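Papain-like cysteine protease (PDB 3MTV) acts as the nsp1beta papain-like cysteine protease of a porcine arterivirus, also acts as a metal-dependent nuclease, and probably suppresses host interferon signalling. Local coordinates at residues 51-56 / 148-153; 122-127 / 196-201; 144-149 / 161-166; 157-162 / 169-174. One frame throughout, in Å; residues are numbered along the deposited sequence.

Contact 1: 51-56 / 148-153; sequences PHHVVD and QYFSVK
The side chain of His-53 reaches from the loop ahead of strand 54-56 to the end of strand 145-150. Its CB sits 3.3 Å from Ser-151 OG. With CG anti to the carbonyl carbon (chi1 -49°), the imidazole is laid edge-on to segment 148-153: CD2 lies 3.3 Å from Phe-150 O and 3.8 Å from Phe-150 CD2, the two rings crossing obliquely. At the tip NE2 is hydrogen-bonded to Ser-155 OG, while ND1 donates back to Pro-51 O (3.0 Å) near the ring plane but above the carbonyl plane, so both nitrogens fix the ring's rotation. In the fold, this buried contact joins the short, weakly bonded strand 54-56, outermost within this chain in the N-terminal antiparallel sheet, to the five-stranded sheet of the protease. Ser-151 OG, the atom that meets His-53 CB, is anti to its backbone N and donates to Val-54 O at 2.8 Å, in the carbonyl plane and on a lone pair. The neighbouring His-52 faces the dimer partner instead, its ND1 hydrogen-bonded to Tyr-13 of the second subunit.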
loop_
_atom_site.group_PDB
_atom_site.type_symbol
_atom_site.label_atom_id
_atom_site.label_comp_id
_atom_site.label_asym_id
_atom_site.label_seq_id
_atom_site.Cartn_x
_atom_site.Cartn_y
_atom_site.Cartn_z
ATOM N N PRO A 51 0.419 -8.496 3.250
ATOM C CA PRO A 51 0.435 -7.195 2.606
ATOM C C PRO A 51 -0.526 -6.286 3.300
ATOM O O PRO A 51 -1.433 -6.770 3.806
ATOM C CB PRO A 51 -0.096 -7.514 1.278
ATOM C CG PRO A 51 -0.307 -9.005 1.153
ATOM C CD PRO A 51 -0.433 -9.425 2.507
ATOM N N HIS A 52 -0.229 -5.022 3.483
ATOM C CA HIS A 52 -1.257 -4.010 3.661
ATOM C C HIS A 52 -1.502 -3.943 5.068
ATOM O O HIS A 52 -2.347 -3.113 5.524
ATOM C CB HIS A 52 -2.608 -4.290 2.923
ATOM C CG HIS A 52 -2.504 -4.562 1.421
ATOM N ND1 HIS A 52 -1.970 -3.662 0.498
ATOM C CD2 HIS A 52 -2.907 -5.636 0.687
ATOM C CE1 HIS A 52 -2.034 -4.200 -0.715
ATOM N NE2 HIS A 52 -2.631 -5.391 -0.637
ATOM N N HIS A 53 -0.759 -4.765 5.811
ATOM C CA HIS A 53 -0.758 -4.410 7.223
ATOM C C HIS A 53 0.471 -3.711 7.648
ATOM O O HIS A 53 1.546 -4.071 7.210
ATOM C CB HIS A 53 -1.006 -5.547 8.174
ATOM C CG HIS A 53 -2.192 -6.393 7.843
ATOM N ND1 HIS A 53 -2.356 -7.014 6.621
ATOM C CD2 HIS A 53 -3.262 -6.741 8.600
ATOM C CE1 HIS A 53 -3.472 -7.708 6.646
ATOM N NE2 HIS A 53 -4.025 -7.566 7.833
ATOM N N VAL A 54 0.250 -2.741 8.523
ATOM C CA VAL A 54 1.227 -1.865 9.107
ATOM C C VAL A 54 1.721 -2.390 10.465
ATOM O O VAL A 54 0.937 -2.850 11.329
ATOM C CB VAL A 54 0.516 -0.497 9.248
ATOM C CG1 VAL A 54 0.785 0.142 10.512
ATOM C CG2 VAL A 54 0.898 0.430 8.017
ATOM N N VAL A 55 3.022 -2.282 10.687
ATOM C CA VAL A 55 3.699 -2.838 11.883
ATOM C C VAL A 55 4.826 -1.967 12.470
ATOM O O VAL A 55 5.572 -1.372 11.727
ATOM C CB VAL A 55 4.375 -4.210 11.559
ATOM C CG1 VAL A 55 3.518 -5.070 10.770
ATOM C CG2 VAL A 55 5.540 -4.036 10.727
ATOM N N ASP A 56 4.989 -1.912 13.794
ATOM C CA ASP A 56 6.144 -1.249 14.366
ATOM C C ASP A 56 7.254 -2.327 14.568
ATOM O O ASP A 56 7.201 -3.036 15.548
ATOM C CB ASP A 56 5.747 -0.588 15.674
ATOM C CG ASP A 56 6.971 0.001 16.399
ATOM O OD1 ASP A 56 8.121 -0.468 16.042
ATOM O OD2 ASP A 56 6.799 0.910 17.286
ATOM N N GLN A 148 -10.069 -9.517 18.846
ATOM C CA GLN A 148 -8.983 -8.707 18.255
ATOM C C GLN A 148 -8.643 -8.929 16.821
ATOM O O GLN A 148 -8.914 -9.987 16.212
ATOM C CB GLN A 148 -7.677 -8.865 19.004
ATOM C CG GLN A 148 -7.902 -8.886 20.460
ATOM C CD GLN A 148 -6.648 -8.717 21.174
ATOM O OE1 GLN A 148 -6.463 -7.692 21.853
ATOM N NE2 GLN A 148 -5.737 -9.715 21.042
ATOM N N TYR A 149 -8.005 -7.899 16.297
ATOM C CA TYR A 149 -7.595 -7.927 14.924
ATOM C C TYR A 149 -6.169 -7.596 14.969
ATOM O O TYR A 149 -5.586 -7.003 15.889
ATOM C CB TYR A 149 -8.310 -6.878 14.086
ATOM C CG TYR A 149 -8.104 -5.441 14.533
ATOM C CD1 TYR A 149 -9.036 -4.844 15.329
ATOM C CD2 TYR A 149 -6.972 -4.696 14.149
ATOM C CE1 TYR A 149 -8.905 -3.563 15.754
ATOM C CE2 TYR A 149 -6.808 -3.388 14.562
ATOM C CZ TYR A 149 -7.806 -2.831 15.383
ATOM O OH TYR A 149 -7.759 -1.551 15.883
ATOM N N PHE A 150 -5.578 -8.012 13.921
ATOM C CA PHE A 150 -4.219 -7.702 13.808
ATOM C C PHE A 150 -3.959 -6.480 12.988
ATOM O O PHE A 150 -4.170 -6.469 11.714
ATOM C CB PHE A 150 -3.682 -8.766 12.995
ATOM C CG PHE A 150 -2.291 -8.638 12.797
ATOM C CD1 PHE A 150 -1.452 -8.700 13.874
ATOM C CD2 PHE A 150 -1.772 -8.521 11.563
ATOM C CE1 PHE A 150 -0.125 -8.681 13.722
ATOM C CE2 PHE A 150 -0.426 -8.508 11.398
ATOM C CZ PHE A 150 0.392 -8.567 12.485
ATOM N N SER A 151 -3.519 -5.429 13.668
ATOM C CA SER A 151 -2.923 -4.331 12.901
ATOM C C SER A 151 -3.827 -3.317 12.259
ATOM O O SER A 151 -3.426 -2.167 12.323
ATOM C CB SER A 151 -2.037 -4.891 11.777
ATOM O OG SER A 151 -1.625 -3.887 10.902
ATOM N N VAL A 152 -4.974 -3.704 11.631
ATOM C CA VAL A 152 -5.938 -2.712 11.139
ATOM C C VAL A 152 -7.373 -3.209 11.228
ATOM O O VAL A 152 -7.586 -4.379 10.839
ATOM C CB VAL A 152 -5.673 -2.331 9.583
ATOM C CG1 VAL A 152 -4.249 -2.513 9.174
ATOM C CG2 VAL A 152 -6.325 -3.243 8.695
ATOM N N LYS A 153 -8.343 -2.325 11.628
ATOM C CA LYS A 153 -9.747 -2.760 11.937
ATOM C C LYS A 153 -10.181 -3.729 10.882
ATOM O O LYS A 153 -10.854 -4.722 11.163
ATOM C CB LYS A 153 -10.901 -1.682 12.044
ATOM C CG LYS A 153 -10.724 -0.466 12.996
ATOM C CD LYS A 153 -9.180 0.057 13.079
ATOM C CE LYS A 153 -8.605 0.888 11.855
ATOM N NZ LYS A 153 -7.224 1.417 12.072
#

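Contact 2: 122-127 / 196-201; sequences PGKYLQ and FGSHKW
Phe-196 and Pro-122 mark the two well-packed places where segments 122-127 and 196-201 meet. The Phe-196 ring takes Leu-126 CG over one face, 3.9 Å from CE1, in a CH-pi contact with the two side chains crossing at about a right angle. At its edge lies the amide of Gln-127, turned 87° to the ring, with CD 3.7 Å from Phe-196 CD2. At the other end of the contact, Pro-122 lies alongside Trp-201, its CG 4.0 Å from the centroid of the indole six-membered ring, a second CH-pi contact. Looser is the exposed side, where Lys-124, bent at chi3 (-71°), passes its CD 3.2 Å from Ser-198 OG and brings NZ over one face of the His-199 imidazole. No hydrogen bond crosses the contact, but Gln-127 NE2 is held by Phe-194 O. Gly-123 is at the N-cap position of helix 124-131, whose first turn rests against the loop after strand 192-193; Tyr-125 packs on helix 100-112, and Trp-201 is backbone-bonded to Arg-158 of strand 158-162.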
loop_
_atom_site.group_PDB
_atom_site.type_symbol
_atom_site.label_atom_id
_atom_site.label_comp_id
_atom_site.label_asym_id
_atom_site.label_seq_id
_atom_site.Cartn_x
_atom_site.Cartn_y
_atom_site.Cartn_z
ATOM N N PRO A 122 -12.963 -20.060 10.072
ATOM C CA PRO A 122 -13.611 -18.929 9.438
ATOM C C PRO A 122 -14.523 -18.034 10.232
ATOM O O PRO A 122 -14.304 -16.834 10.217
ATOM C CB PRO A 122 -14.331 -19.551 8.275
ATOM C CG PRO A 122 -13.564 -20.755 7.949
ATOM C CD PRO A 122 -13.056 -21.264 9.241
ATOM N N GLY A 123 -15.535 -18.471 10.910
ATOM C CA GLY A 123 -16.311 -17.339 11.457
ATOM C C GLY A 123 -17.695 -17.721 11.177
ATOM O O GLY A 123 -18.382 -18.103 12.061
ATOM N N LYS A 124 -18.037 -17.814 9.895
ATOM C CA LYS A 124 -19.270 -18.496 9.583
ATOM C C LYS A 124 -19.222 -19.876 10.266
ATOM O O LYS A 124 -20.233 -20.414 10.675
ATOM C CB LYS A 124 -19.468 -18.634 8.101
ATOM C CG LYS A 124 -20.123 -17.390 7.414
ATOM C CD LYS A 124 -19.778 -17.334 5.817
ATOM C CE LYS A 124 -18.204 -16.946 5.514
ATOM N NZ LYS A 124 -17.812 -16.750 4.038
ATOM N N TYR A 125 -18.052 -20.432 10.435
ATOM C CA TYR A 125 -18.032 -21.835 10.691
ATOM C C TYR A 125 -18.109 -21.842 12.137
ATOM O O TYR A 125 -18.711 -22.663 12.760
ATOM C CB TYR A 125 -16.717 -22.426 10.225
ATOM C CG TYR A 125 -16.433 -23.743 10.836
ATOM C CD1 TYR A 125 -15.855 -23.802 12.063
ATOM C CD2 TYR A 125 -16.777 -24.951 10.207
ATOM C CE1 TYR A 125 -15.532 -25.071 12.678
ATOM C CE2 TYR A 125 -16.510 -26.254 10.830
ATOM C CZ TYR A 125 -15.898 -26.289 12.084
ATOM O OH TYR A 125 -15.616 -27.488 12.793
ATOM N N LEU A 126 -17.540 -20.816 12.685
ATOM C CA LEU A 126 -17.461 -20.733 14.114
ATOM C C LEU A 126 -18.829 -20.499 14.627
ATOM O O LEU A 126 -19.296 -21.148 15.557
ATOM C CB LEU A 126 -16.691 -19.537 14.457
ATOM C CG LEU A 126 -16.120 -19.330 15.861
ATOM C CD1 LEU A 126 -15.907 -20.600 16.588
ATOM C CD2 LEU A 126 -14.805 -18.660 15.796
ATOM N N GLN A 127 -19.508 -19.602 13.969
ATOM C CA GLN A 127 -20.822 -19.245 14.413
ATOM C C GLN A 127 -21.699 -20.464 14.363
ATOM O O GLN A 127 -22.523 -20.756 15.223
ATOM C CB GLN A 127 -21.331 -18.296 13.439
ATOM C CG GLN A 127 -22.728 -18.073 13.735
ATOM C CD GLN A 127 -22.918 -16.649 14.027
ATOM O OE1 GLN A 127 -22.537 -15.792 13.205
ATOM N NE2 GLN A 127 -23.419 -16.346 15.228
ATOM N N PHE A 196 -19.878 -13.023 13.868
ATOM C CA PHE A 196 -18.483 -13.255 13.530
ATOM C C PHE A 196 -17.869 -12.742 12.245
ATOM O O PHE A 196 -16.704 -13.037 11.994
ATOM C CB PHE A 196 -18.310 -14.776 13.514
ATOM C CG PHE A 196 -18.378 -15.338 14.884
ATOM C CD1 PHE A 196 -17.223 -15.361 15.703
ATOM C CD2 PHE A 196 -19.575 -15.757 15.429
ATOM C CE1 PHE A 196 -17.228 -15.771 17.017
ATOM C CE2 PHE A 196 -19.620 -16.242 16.817
ATOM C CZ PHE A 196 -18.440 -16.210 17.570
ATOM N N GLY A 197 -18.637 -11.973 11.471
ATOM C CA GLY A 197 -18.308 -11.504 10.139
ATOM C C GLY A 197 -18.104 -12.611 9.103
ATOM O O GLY A 197 -17.789 -13.784 9.459
ATOM N N SER A 198 -18.215 -12.254 7.809
ATOM C CA SER A 198 -17.898 -13.289 6.786
ATOM C C SER A 198 -16.497 -12.966 6.383
ATOM O O SER A 198 -16.065 -11.744 6.445
ATOM C CB SER A 198 -18.812 -13.239 5.554
ATOM O OG SER A 198 -19.934 -14.095 5.688
ATOM N N HIS A 199 -15.744 -14.004 6.048
ATOM C CA HIS A 199 -14.398 -13.647 5.648
ATOM C C HIS A 199 -13.474 -13.153 6.792
ATOM O O HIS A 199 -12.414 -12.699 6.553
ATOM C CB HIS A 199 -14.535 -12.518 4.609
ATOM C CG HIS A 199 -15.121 -12.982 3.320
ATOM N ND1 HIS A 199 -16.227 -12.399 2.757
ATOM C CD2 HIS A 199 -14.772 -14.010 2.502
ATOM C CE1 HIS A 199 -16.531 -13.046 1.640
ATOM N NE2 HIS A 199 -15.664 -14.025 1.462
ATOM N N LYS A 200 -13.915 -13.167 8.020
ATOM C CA LYS A 200 -13.053 -12.977 9.132
ATOM C C LYS A 200 -12.459 -14.359 9.437
ATOM O O LYS A 200 -12.902 -15.365 8.865
ATOM C CB LYS A 200 -13.953 -12.536 10.220
ATOM C CG LYS A 200 -13.998 -11.042 10.405
ATOM C CD LYS A 200 -13.779 -10.408 9.175
ATOM C CE LYS A 200 -13.326 -8.998 9.484
ATOM N NZ LYS A 200 -12.964 -8.260 8.195
ATOM N N TRP A 201 -11.395 -14.407 10.235
ATOM C CA TRP A 201 -10.809 -15.666 10.750
ATOM C C TRP A 201 -10.345 -15.510 12.144
ATOM O O TRP A 201 -9.979 -14.403 12.538
ATOM C CB TRP A 201 -9.625 -16.173 10.004
ATOM C CG TRP A 201 -10.005 -16.608 8.635
ATOM C CD1 TRP A 201 -10.502 -15.808 7.574
ATOM C CD2 TRP A 201 -9.901 -17.927 8.104
ATOM N NE1 TRP A 201 -10.695 -16.586 6.414
ATOM C CE2 TRP A 201 -10.364 -17.890 6.738
ATOM C CE3 TRP A 201 -9.470 -19.151 8.643
ATOM C CZ2 TRP A 201 -10.443 -19.012 5.953
ATOM C CZ3 TRP A 201 -9.514 -20.299 7.840
ATOM C CH2 TRP A 201 -10.027 -20.216 6.485
#

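Contact 3: 144-149 / 161-166; sequences PIVIQY and KLVEEP
Backbone amides and carbonyls carry most of the contact between segments 144-149 and 161-166. Val-146 and Lys-161 form an antiparallel hydrogen-bonded pair: Val-146 N donates to Lys-161 O at 3.0 Å, almost along the C=O axis, and Lys-161 N returns a longer bond to Val-146 O at 3.2 Å, less certain because that oxygen is less surely placed. Beyond the non-hydrogen-bonded pair of Ile-145 and Leu-162, Val-163 N donates a hydrogen bond to Pro-144 O (2.9 Å, N-H...O 154°), approaching from above the carbonyl plane. The same oxygen receives a CA-H...O contact from Leu-162 CA at 3.3 Å. Leu-162 N turns the other way and is taken by Glu-165 OE1 on its anti lone pair, while Glu-165 OE2 forms a salt bridge with Arg-93. Leu-162 O in turn accepts from Glu-165 N, closing a type I turn over residues 162-165. On the face carrying Val-146 and Lys-161 the side chains run side by side. Lys-161 has CG between backbone N and carbonyl carbon (chi1 83°), and a bend at chi4 brings NZ to 3.6 Å from Val-146 CG2; that methyl also meets Val-163 CG1 at 4.0 Å. Ile-145 and Ile-147 are bonded through their backbones to strand 171-181. This is the far end of the beta hairpin 145-150/158-162 in the antiparallel sheet of a papain-like protease; the hairpin's second strand, 158-162, carries the probable catalytic His-159.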
loop_
_atom_site.group_PDB
_atom_site.type_symbol
_atom_site.label_atom_id
_atom_site.label_comp_id
_atom_site.label_asym_id
_atom_site.label_seq_id
_atom_site.Cartn_x
_atom_site.Cartn_y
_atom_site.Cartn_z
ATOM N N PRO A 144 -15.781 -10.949 29.285
ATOM C CA PRO A 144 -14.594 -11.760 29.684
ATOM C C PRO A 144 -13.628 -11.837 28.583
ATOM O O PRO A 144 -12.406 -12.099 28.746
ATOM C CB PRO A 144 -15.142 -13.209 29.821
ATOM C CG PRO A 144 -16.652 -13.137 29.736
ATOM C CD PRO A 144 -16.999 -11.784 29.112
ATOM N N ILE A 145 -14.235 -11.677 27.416
ATOM C CA ILE A 145 -13.568 -11.947 26.149
ATOM C C ILE A 145 -13.508 -10.800 25.198
ATOM O O ILE A 145 -14.594 -10.167 24.799
ATOM C CB ILE A 145 -14.245 -13.019 25.281
ATOM C CG1 ILE A 145 -14.884 -14.100 26.083
ATOM C CG2 ILE A 145 -13.211 -13.814 24.579
ATOM C CD1 ILE A 145 -14.576 -15.362 25.430
ATOM N N VAL A 146 -12.236 -10.650 24.792
ATOM C CA VAL A 146 -11.819 -9.730 23.774
ATOM C C VAL A 146 -11.663 -10.335 22.431
ATOM O O VAL A 146 -10.881 -11.311 22.211
ATOM C CB VAL A 146 -10.437 -9.180 23.984
ATOM C CG1 VAL A 146 -10.509 -7.769 23.635
ATOM C CG2 VAL A 146 -9.961 -9.359 25.392
ATOM N N ILE A 147 -12.343 -9.652 21.516
ATOM C CA ILE A 147 -12.097 -9.889 20.112
ATOM C C ILE A 147 -11.035 -8.959 19.565
ATOM O O ILE A 147 -11.096 -7.751 19.808
ATOM C CB ILE A 147 -13.352 -9.641 19.299
ATOM C CG1 ILE A 147 -14.525 -10.419 19.850
ATOM C CG2 ILE A 147 -13.155 -10.211 17.931
ATOM C CD1 ILE A 147 -14.222 -11.910 19.785
ATOM N N GLN A 148 -10.069 -9.517 18.846
ATOM C CA GLN A 148 -8.983 -8.707 18.255
ATOM C C GLN A 148 -8.643 -8.929 16.821
ATOM O O GLN A 148 -8.914 -9.987 16.212
ATOM C CB GLN A 148 -7.677 -8.865 19.004
ATOM C CG GLN A 148 -7.902 -8.886 20.460
ATOM C CD GLN A 148 -6.648 -8.717 21.174
ATOM O OE1 GLN A 148 -6.463 -7.692 21.853
ATOM N NE2 GLN A 148 -5.737 -9.715 21.042
ATOM N N TYR A 149 -8.005 -7.899 16.297
ATOM C CA TYR A 149 -7.595 -7.927 14.924
ATOM C C TYR A 149 -6.169 -7.596 14.969
ATOM O O TYR A 149 -5.586 -7.003 15.889
ATOM C CB TYR A 149 -8.310 -6.878 14.086
ATOM C CG TYR A 149 -8.104 -5.441 14.533
ATOM C CD1 TYR A 149 -9.036 -4.844 15.329
ATOM C CD2 TYR A 149 -6.972 -4.696 14.149
ATOM C CE1 TYR A 149 -8.905 -3.563 15.754
ATOM C CE2 TYR A 149 -6.808 -3.388 14.562
ATOM C CZ TYR A 149 -7.806 -2.831 15.383
ATOM O OH TYR A 149 -7.759 -1.551 15.883
ATOM N N LYS A 161 -8.915 -13.578 23.189
ATOM C CA LYS A 161 -8.088 -13.817 24.327
ATOM C C LYS A 161 -8.940 -13.258 25.427
ATOM O O LYS A 161 -9.898 -12.499 25.145
ATOM C CB LYS A 161 -6.770 -13.055 24.180
ATOM C CG LYS A 161 -6.795 -11.569 24.587
ATOM C CD LYS A 161 -5.362 -10.919 24.533
ATOM C CE LYS A 161 -5.181 -9.609 25.421
ATOM N NZ LYS A 161 -6.396 -8.760 25.795
ATOM N N LEU A 162 -8.625 -13.621 26.666
ATOM C CA LEU A 162 -9.395 -13.070 27.749
ATOM C C LEU A 162 -8.861 -11.721 28.106
ATOM O O LEU A 162 -7.658 -11.440 27.899
ATOM C CB LEU A 162 -9.266 -13.910 28.972
ATOM C CG LEU A 162 -9.389 -15.381 28.766
ATOM C CD1 LEU A 162 -8.429 -16.099 29.671
ATOM C CD2 LEU A 162 -10.795 -15.617 29.126
ATOM N N VAL A 163 -9.751 -10.944 28.736
ATOM C CA VAL A 163 -9.561 -9.510 29.032
ATOM C C VAL A 163 -8.260 -9.266 29.766
ATOM O O VAL A 163 -7.517 -8.311 29.496
ATOM C CB VAL A 163 -10.780 -8.886 29.800
ATOM C CG1 VAL A 163 -11.643 -8.189 28.854
ATOM C CG2 VAL A 163 -11.616 -9.965 30.604
ATOM N N GLU A 164 -7.947 -10.215 30.613
ATOM C CA GLU A 164 -6.815 -10.116 31.490
ATOM C C GLU A 164 -5.516 -10.698 30.968
ATOM O O GLU A 164 -4.446 -10.413 31.513
ATOM C CB GLU A 164 -7.206 -10.835 32.741
ATOM C CG GLU A 164 -8.555 -11.462 32.549
ATOM C CD GLU A 164 -8.565 -12.931 32.983
ATOM O OE1 GLU A 164 -7.680 -13.323 33.792
ATOM O OE2 GLU A 164 -9.462 -13.683 32.506
ATOM N N GLU A 165 -5.566 -11.510 29.929
ATOM C CA GLU A 165 -4.286 -11.876 29.314
ATOM C C GLU A 165 -3.685 -10.699 28.590
ATOM O O GLU A 165 -4.316 -9.662 28.372
ATOM C CB GLU A 165 -4.409 -13.049 28.349
ATOM C CG GLU A 165 -5.032 -14.218 29.009
ATOM C CD GLU A 165 -5.592 -15.248 28.056
ATOM O OE1 GLU A 165 -6.578 -14.967 27.288
ATOM O OE2 GLU A 165 -5.040 -16.367 28.121
ATOM N N PRO A 166 -2.447 -10.859 28.206
ATOM C CA PRO A 166 -1.637 -9.844 27.526
ATOM C C PRO A 166 -1.748 -9.950 26.006
ATOM O O PRO A 166 -1.523 -11.103 25.541
ATOM C CB PRO A 166 -0.190 -10.268 27.900
ATOM C CG PRO A 166 -0.319 -11.659 28.637
ATOM C CD PRO A 166 -1.716 -12.125 28.407
#

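Contact 4: 157-162 / 169-174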
loop_
_atom_site.group_PDB
_atom_site.type_symbol
_atom_site.label_atom_id
_atom_site.label_comp_id
_atom_site.label_asym_id
_atom_site.label_seq_id
_atom_site.Cartn_x
_atom_site.Cartn_y
_atom_site.Cartn_z
ATOM N N ILE A 157 -7.831 -10.867 9.931
ATOM C CA ILE A 157 -7.066 -11.668 10.838
ATOM C C ILE A 157 -7.456 -11.249 12.186
ATOM O O ILE A 157 -7.082 -10.138 12.651
ATOM C CB ILE A 157 -5.598 -11.473 10.646
ATOM C CG1 ILE A 157 -5.147 -12.239 9.448
ATOM C CG2 ILE A 157 -4.801 -11.964 11.793
ATOM C CD1 ILE A 157 -4.324 -11.390 8.571
ATOM N N ARG A 158 -8.170 -12.176 12.811
ATOM C CA ARG A 158 -8.683 -12.045 14.171
ATOM C C ARG A 158 -8.190 -13.072 15.146
ATOM O O ARG A 158 -7.610 -14.153 14.802
ATOM C CB ARG A 158 -10.186 -12.015 14.202
ATOM C CG ARG A 158 -10.597 -10.697 13.834
ATOM C CD ARG A 158 -12.118 -10.707 13.556
ATOM N NE ARG A 158 -12.699 -9.363 13.292
ATOM C CZ ARG A 158 -14.010 -9.012 13.276
ATOM N NH1 ARG A 158 -15.031 -9.846 13.471
ATOM N NH2 ARG A 158 -14.324 -7.771 13.041
ATOM N N HIS A 159 -8.484 -12.686 16.373
ATOM C CA HIS A 159 -8.007 -13.406 17.471
ATOM C C HIS A 159 -8.849 -13.124 18.709
ATOM O O HIS A 159 -9.385 -12.047 18.906
ATOM C CB HIS A 159 -6.580 -13.058 17.649
ATOM C CG HIS A 159 -5.883 -13.915 18.634
ATOM N ND1 HIS A 159 -5.600 -13.484 19.907
ATOM C CD2 HIS A 159 -5.376 -15.162 18.520
ATOM C CE1 HIS A 159 -4.977 -14.459 20.553
ATOM N NE2 HIS A 159 -4.815 -15.476 19.727
ATOM N N LEU A 160 -9.007 -14.093 19.575
ATOM C CA LEU A 160 -9.486 -13.615 20.828
ATOM C C LEU A 160 -8.681 -14.170 22.029
ATOM O O LEU A 160 -7.854 -15.079 21.900
ATOM C CB LEU A 160 -10.970 -13.835 20.915
ATOM C CG LEU A 160 -11.012 -15.337 20.633
ATOM C CD1 LEU A 160 -10.849 -16.036 21.962
ATOM C CD2 LEU A 160 -12.292 -15.818 20.033
ATOM N N LYS A 161 -8.915 -13.578 23.189
ATOM C CA LYS A 161 -8.088 -13.817 24.327
ATOM C C LYS A 161 -8.940 -13.258 25.427
ATOM O O LYS A 161 -9.898 -12.499 25.145
ATOM C CB LYS A 161 -6.770 -13.055 24.180
ATOM C CG LYS A 161 -6.795 -11.569 24.587
ATOM C CD LYS A 161 -5.362 -10.919 24.533
ATOM C CE LYS A 161 -5.181 -9.609 25.421
ATOM N NZ LYS A 161 -6.396 -8.760 25.795
ATOM N N LEU A 162 -8.625 -13.621 26.666
ATOM C CA LEU A 162 -9.395 -13.070 27.749
ATOM C C LEU A 162 -8.861 -11.721 28.106
ATOM O O LEU A 162 -7.658 -11.440 27.899
ATOM C CB LEU A 162 -9.266 -13.910 28.972
ATOM C CG LEU A 162 -9.389 -15.381 28.766
ATOM C CD1 LEU A 162 -8.429 -16.099 29.671
ATOM C CD2 LEU A 162 -10.795 -15.617 29.126
ATOM N N PRO A 169 1.517 -9.226 19.864
ATOM C CA PRO A 169 2.147 -8.056 19.256
ATOM C C PRO A 169 1.403 -7.691 18.015
ATOM O O PRO A 169 1.253 -8.599 17.175
ATOM C CB PRO A 169 3.526 -8.580 18.817
ATOM C CG PRO A 169 3.719 -9.808 19.545
ATOM C CD PRO A 169 2.405 -10.369 19.995
ATOM N N GLY A 170 1.007 -6.422 17.867
ATOM C CA GLY A 170 0.204 -6.055 16.716
ATOM C C GLY A 170 -1.258 -6.431 16.837
ATOM O O GLY A 170 -2.020 -6.274 15.911
ATOM N N PHE A 171 -1.669 -6.958 17.972
ATOM C CA PHE A 171 -3.081 -7.120 18.129
ATOM C C PHE A 171 -3.741 -6.072 19.003
ATOM O O PHE A 171 -3.201 -5.534 20.010
ATOM C CB PHE A 171 -3.430 -8.501 18.637
ATOM C CG PHE A 171 -3.195 -9.574 17.646
ATOM C CD1 PHE A 171 -1.990 -10.148 17.540
ATOM C CD2 PHE A 171 -4.237 -10.033 16.809
ATOM C CE1 PHE A 171 -1.804 -11.230 16.555
ATOM C CE2 PHE A 171 -4.062 -11.037 15.841
ATOM C CZ PHE A 171 -2.867 -11.663 15.717
ATOM N N GLU A 172 -4.971 -5.868 18.654
ATOM C CA GLU A 172 -5.607 -4.649 18.948
ATOM C C GLU A 172 -7.063 -4.937 19.254
ATOM O O GLU A 172 -7.781 -5.545 18.494
ATOM C CB GLU A 172 -5.464 -3.860 17.674
ATOM C CG GLU A 172 -4.006 -3.875 17.175
ATOM C CD GLU A 172 -3.173 -2.739 17.854
ATOM O OE1 GLU A 172 -3.963 -1.932 18.457
ATOM O OE2 GLU A 172 -1.850 -2.654 17.785
ATOM N N ASP A 173 -7.467 -4.522 20.424
ATOM C CA ASP A 173 -8.728 -4.924 20.958
ATOM C C ASP A 173 -9.748 -4.326 20.048
ATOM O O ASP A 173 -9.815 -3.157 19.867
ATOM C CB ASP A 173 -8.929 -4.291 22.358
ATOM C CG ASP A 173 -8.095 -4.945 23.448
ATOM O OD1 ASP A 173 -8.539 -4.730 24.579
ATOM O OD2 ASP A 173 -7.032 -5.618 23.249
ATOM N N LEU A 174 -10.625 -5.148 19.556
ATOM C CA LEU A 174 -11.776 -4.694 18.820
ATOM C C LEU A 174 -13.035 -4.538 19.645
ATOM O O LEU A 174 -13.528 -3.427 19.772
ATOM C CB LEU A 174 -12.106 -5.778 17.864
ATOM C CG LEU A 174 -12.623 -5.267 16.555
ATOM C CD1 LEU A 174 -13.611 -6.240 16.058
ATOM C CD2 LEU A 174 -13.273 -3.955 16.717
HETATM O O HOH W 1 -6.189 -6.120 26.552
#
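Lys-161 NZ is gripped across this contact by one good hydrogen bond, to a water at 2.8 Å. That water donates only weakly to Asp-173 OD1, at 3.4 Å, and so relays the lysine to the carboxylate. Directly, NZ stands 4.1 Å from Asp-173 OD2, opposite charges beyond salt-bridge distance, with the two side chains crossing at about a right angle. Closer to the buried side the meeting is apolar. Phe-171, its CG anti to the carbonyl carbon (chi1 -70°), points at strand 158-162 and sets CE2 3.7 Å from His-159 CB; CE2 also meets Ile-157 CG2 at 4.2 Å. The phenyl and imidazole planes cross obliquely at 46°, centroids 5.3 Å apart. Farther along, Leu-174 CD1 lies over one face of the Arg-158 guanidinium, 3.5 Å from NH2, while NH1 is hydrogen-bonded to Tyr-202 OH. Strand 145-150 lies between the two strands in the sheet, so these meetings are made by side chains reaching past it, at a strand angle of 75°. Phe-171 thus lines the base of His-159, the probable catalytic histidine, which touches Cys-90, whereas the Lys-161 and Asp-173 charges probably attract each other without a direct salt bridge, the water adding a weak link.

Strand 158-162 connects most of the set. Contacts 3 and 4 share Lys-161 and Leu-162 and have centres 7 Å apart; contact 1, its centre 10 Å from that of contact 4, joins it through the probable bond Gln-148 N to His-159 O (2.6 Å). Contact 2 encloses contacts 3 and 4 along the chain and meets contact 4 where Trp-201 O lies 2.9 Å from Arg-158 N. The probable catalytic pair sits among them: the His-159 side chain in contact 4 is about 3 Å from that of Cys-90, while Leu-126 in contact 2 and Lys-161 in contact 3 each have side chains about 7 Å from the cysteine's. Contacts 1 and 2, centres 18 Å apart, also touch the second subunit.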